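Local coordinates for CRISPR-associated protein (PDB 1WJ9), which is an endoribonuclease of the Cas6/Cse3/CasE family that binds CRISPR RNA, remains bound to it after processing, and probably belongs to the Cascade complex, at residues Leu44-Glu49 against Pro57-Gln62. Sequence-based numbering, arbitrary orientation.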
ATOM      1  N   LEU A  44       7.788   6.510   1.791  1.00 21.17           N
ATOM      2  CA  LEU A  44       6.469   6.836   1.269  1.00 20.41           C
ATOM      3  C   LEU A  44       5.869   5.649   0.529  1.00 18.52           C
ATOM      4  O   LEU A  44       6.421   5.177  -0.468  1.00 18.51           O
ATOM      5  CB  LEU A  44       6.572   8.049   0.326  1.00 20.67           C
ATOM      6  CG  LEU A  44       5.358   8.365  -0.548  1.00 21.06           C
ATOM      7  CD1 LEU A  44       4.192   8.786   0.332  1.00 21.37           C
ATOM      8  CD2 LEU A  44       5.708   9.464  -1.545  1.00 22.58           C
ATOM      9  N   LEU A  45       4.747   5.158   1.043  1.00 18.51           N
ATOM     10  CA  LEU A  45       4.040   4.036   0.440  1.00 18.03           C
ATOM     11  C   LEU A  45       2.593   4.478   0.231  1.00 16.28           C
ATOM     12  O   LEU A  45       2.049   5.232   1.033  1.00 17.99           O
ATOM     13  CB  LEU A  45       4.057   2.827   1.379  1.00 17.08           C
ATOM     14  CG  LEU A  45       5.408   2.268   1.842  1.00 19.50           C
ATOM     15  CD1 LEU A  45       5.167   1.197   2.904  1.00 18.93           C
ATOM     16  CD2 LEU A  45       6.179   1.696   0.660  1.00 18.97           C
ATOM     17  N   TRP A  46       1.971   4.013  -0.844  1.00 16.38           N
ATOM     18  CA  TRP A  46       0.582   4.369  -1.110  1.00 16.43           C
ATOM     19  C   TRP A  46      -0.113   3.333  -1.971  1.00 16.47           C
ATOM     20  O   TRP A  46       0.523   2.445  -2.536  1.00 16.98           O
ATOM     21  CB  TRP A  46       0.480   5.747  -1.785  1.00 16.53           C
ATOM     22  CG  TRP A  46       1.316   5.890  -3.031  1.00 17.15           C
ATOM     23  CD1 TRP A  46       2.631   6.237  -3.093  1.00 17.49           C
ATOM     24  CD2 TRP A  46       0.877   5.734  -4.387  1.00 17.93           C
ATOM     25  NE1 TRP A  46       3.044   6.316  -4.405  1.00 18.35           N
ATOM     26  CE2 TRP A  46       1.985   6.012  -5.219  1.00 18.13           C
ATOM     27  CE3 TRP A  46      -0.346   5.386  -4.982  1.00 18.44           C
ATOM     28  CZ2 TRP A  46       1.909   5.956  -6.618  1.00 19.26           C
ATOM     29  CZ3 TRP A  46      -0.421   5.325  -6.376  1.00 19.22           C
ATOM     30  CH2 TRP A  46       0.701   5.611  -7.177  1.00 18.32           C
ATOM     31  N   ARG A  47      -1.435   3.435  -2.033  1.00 16.53           N
ATOM     32  CA  ARG A  47      -2.225   2.532  -2.855  1.00 18.21           C
ATOM     33  C   ARG A  47      -3.467   3.230  -3.371  1.00 18.73           C
ATOM     34  O   ARG A  47      -4.189   3.877  -2.609  1.00 19.25           O
ATOM     35  CB  ARG A  47      -2.644   1.267  -2.089  1.00 17.34           C
ATOM     36  CG  ARG A  47      -3.529   0.324  -2.924  1.00 20.15           C
ATOM     37  CD  ARG A  47      -3.980  -0.940  -2.177  1.00 17.86           C
ATOM     38  NE  ARG A  47      -4.775  -0.613  -0.996  1.00 15.59           N
ATOM     39  CZ  ARG A  47      -4.327  -0.698   0.249  1.00 16.94           C
ATOM     40  NH1 ARG A  47      -3.089  -1.118   0.479  1.00 17.13           N
ATOM     41  NH2 ARG A  47      -5.095  -0.309   1.260  1.00 18.41           N
ATOM     42  N   LEU A  48      -3.665   3.146  -4.682  1.00 18.79           N
ATOM     43  CA  LEU A  48      -4.852   3.697  -5.321  1.00 21.22           C
ATOM     44  C   LEU A  48      -5.861   2.575  -5.103  1.00 20.57           C
ATOM     45  O   LEU A  48      -5.720   1.485  -5.661  1.00 19.97           O
ATOM     46  CB  LEU A  48      -4.597   3.916  -6.815  1.00 20.17           C
ATOM     47  CG  LEU A  48      -5.795   4.294  -7.695  1.00 24.91           C
ATOM     48  CD1 LEU A  48      -6.547   5.486  -7.109  1.00 23.26           C
ATOM     49  CD2 LEU A  48      -5.293   4.608  -9.101  1.00 22.66           C
ATOM     50  N   GLU A  49      -6.830   2.819  -4.228  1.00 20.51           N
ATOM     51  CA  GLU A  49      -7.829   1.812  -3.889  1.00 22.41           C
ATOM     52  C   GLU A  49      -8.688   1.375  -5.071  1.00 24.89           C
ATOM     53  O   GLU A  49      -8.810   2.099  -6.060  1.00 24.29           O
ATOM     54  CB  GLU A  49      -8.719   2.323  -2.755  1.00 21.98           C
ATOM     55  CG  GLU A  49      -7.982   2.638  -1.449  1.00 21.51           C
ATOM     56  CD  GLU A  49      -7.489   1.400  -0.694  1.00 19.97           C
ATOM     57  OE1 GLU A  49      -7.374   0.306  -1.287  1.00 19.62           O
ATOM     58  OE2 GLU A  49      -7.201   1.531   0.511  1.00 19.68           O
ATOM     59  N   PRO A  57     -11.716   8.681  -6.962  1.00 27.01           N
ATOM     60  CA  PRO A  57     -10.736   7.680  -6.530  1.00 26.19           C
ATOM     61  C   PRO A  57     -10.165   8.007  -5.157  1.00 25.32           C
ATOM     62  O   PRO A  57      -9.983   9.171  -4.809  1.00 26.09           O
ATOM     63  CB  PRO A  57      -9.655   7.773  -7.606  1.00 25.47           C
ATOM     64  CG  PRO A  57     -10.393   8.321  -8.801  1.00 28.11           C
ATOM     65  CD  PRO A  57     -11.241   9.374  -8.170  1.00 26.22           C
ATOM     66  N   VAL A  58      -9.899   6.964  -4.382  1.00 25.36           N
ATOM     67  CA  VAL A  58      -9.347   7.117  -3.047  1.00 24.15           C
ATOM     68  C   VAL A  58      -7.925   6.575  -3.031  1.00 23.01           C
ATOM     69  O   VAL A  58      -7.663   5.477  -3.524  1.00 21.39           O
ATOM     70  CB  VAL A  58     -10.184   6.345  -2.011  1.00 25.89           C
ATOM     71  CG1 VAL A  58      -9.493   6.353  -0.649  1.00 26.03           C
ATOM     72  CG2 VAL A  58     -11.583   6.942  -1.913  1.00 27.39           C
ATOM     73  N   VAL A  59      -7.007   7.376  -2.507  1.00 22.65           N
ATOM     74  CA  VAL A  59      -5.609   6.978  -2.403  1.00 21.51           C
ATOM     75  C   VAL A  59      -5.229   6.999  -0.931  1.00 21.47           C
ATOM     76  O   VAL A  59      -5.363   8.029  -0.264  1.00 21.80           O
ATOM     77  CB  VAL A  59      -4.676   7.947  -3.172  1.00 22.86           C
ATOM     78  CG1 VAL A  59      -3.208   7.608  -2.898  1.00 22.50           C
ATOM     79  CG2 VAL A  59      -4.962   7.882  -4.666  1.00 22.50           C
ATOM     80  N   LEU A  60      -4.799   5.847  -0.419  1.00 19.64           N
ATOM     81  CA  LEU A  60      -4.374   5.735   0.970  1.00 18.76           C
ATOM     82  C   LEU A  60      -2.863   5.940   0.984  1.00 19.53           C
ATOM     83  O   LEU A  60      -2.131   5.257   0.268  1.00 19.74           O
ATOM     84  CB  LEU A  60      -4.725   4.356   1.537  1.00 18.02           C
ATOM     85  CG  LEU A  60      -4.333   4.126   2.999  1.00 18.91           C
ATOM     86  CD1 LEU A  60      -5.051   5.125   3.899  1.00 19.92           C
ATOM     87  CD2 LEU A  60      -4.691   2.708   3.404  1.00 19.75           C
ATOM     88  N   VAL A  61      -2.401   6.867   1.812  1.00 17.41           N
ATOM     89  CA  VAL A  61      -0.982   7.173   1.876  1.00 16.89           C
ATOM     90  C   VAL A  61      -0.401   6.931   3.257  1.00 17.31           C
ATOM     91  O   VAL A  61      -0.948   7.391   4.260  1.00 20.53           O
ATOM     92  CB  VAL A  61      -0.722   8.649   1.502  1.00 18.41           C
ATOM     93  CG1 VAL A  61       0.779   8.930   1.468  1.00 19.00           C
ATOM     94  CG2 VAL A  61      -1.351   8.975   0.157  1.00 17.66           C
ATOM     95  N   GLN A  62       0.717   6.216   3.296  1.00 17.80           N
ATOM     96  CA  GLN A  62       1.395   5.938   4.550  1.00 17.75           C
ATOM     97  C   GLN A  62       2.785   6.557   4.525  1.00 18.00           C
ATOM     98  O   GLN A  62       3.529   6.392   3.558  1.00 19.62           O
ATOM     99  CB  GLN A  62       1.522   4.432   4.778  1.00 15.89           C
ATOM    100  CG  GLN A  62       2.163   4.075   6.125  1.00 16.81           C
ATOM    101  CD  GLN A  62       2.369   2.580   6.293  1.00 17.62           C
ATOM    102  OE1 GLN A  62       1.434   1.850   6.597  1.00 18.15           O
ATOM    103  NE2 GLN A  62       3.602   2.124   6.098  1.00 17.07           N
TER
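Pro57 CB meets Leu48 CD1 at 3.9 Å, near the loop end of an antiparallel beta hairpin. The hairpin joins strand 45-48, an outermost strand of a four-stranded sheet with the order expected of an RNA recognition motif-like (ferredoxin-like) domain, to strand 58-63, whose other side pairs with strand 2-8. Val58 O accepts a hydrogen bond from Glu49 N at 2.9 Å, and Glu49 CB and CG pack against the same oxygen. Val59 sends CG2 to Leu48 CD1, while its CG1 approaches the Trp46 ring at CE3. With chi1 at 54°, the Trp46 indole leans away from the partner strand towards helix 22-30, where NE1 and His26 ND1 are hydrogen-bonded. Leu60 exchanges two backbone hydrogen bonds with Arg47, both 3.0 Å. On the face it shares with Arg47, Leu60 CD2 lies 3.7 Å from Arg47 NH2. Arg47 forms a salt bridge with Glu49: NE meets OE1 at 2.8 Å, within the guanidinium plane but well above the carboxylate plane, and NH2 hydrogen-bonds OE2 on its syn side. Arg98 also forms a salt bridge with Glu49 OE1. Val61, back on the Trp46 face, touches Leu44 CD1 with CG1 at 3.6 Å and Trp46 CB with CG2. Gln62 closes the ladder with two nearly straight hydrogen bonds to Leu45. Its side chain runs out extended beside that of Leu45, and NE2, hydrogen-bonded to Leu192 O, passes 3.7 Å from Leu45 CD1.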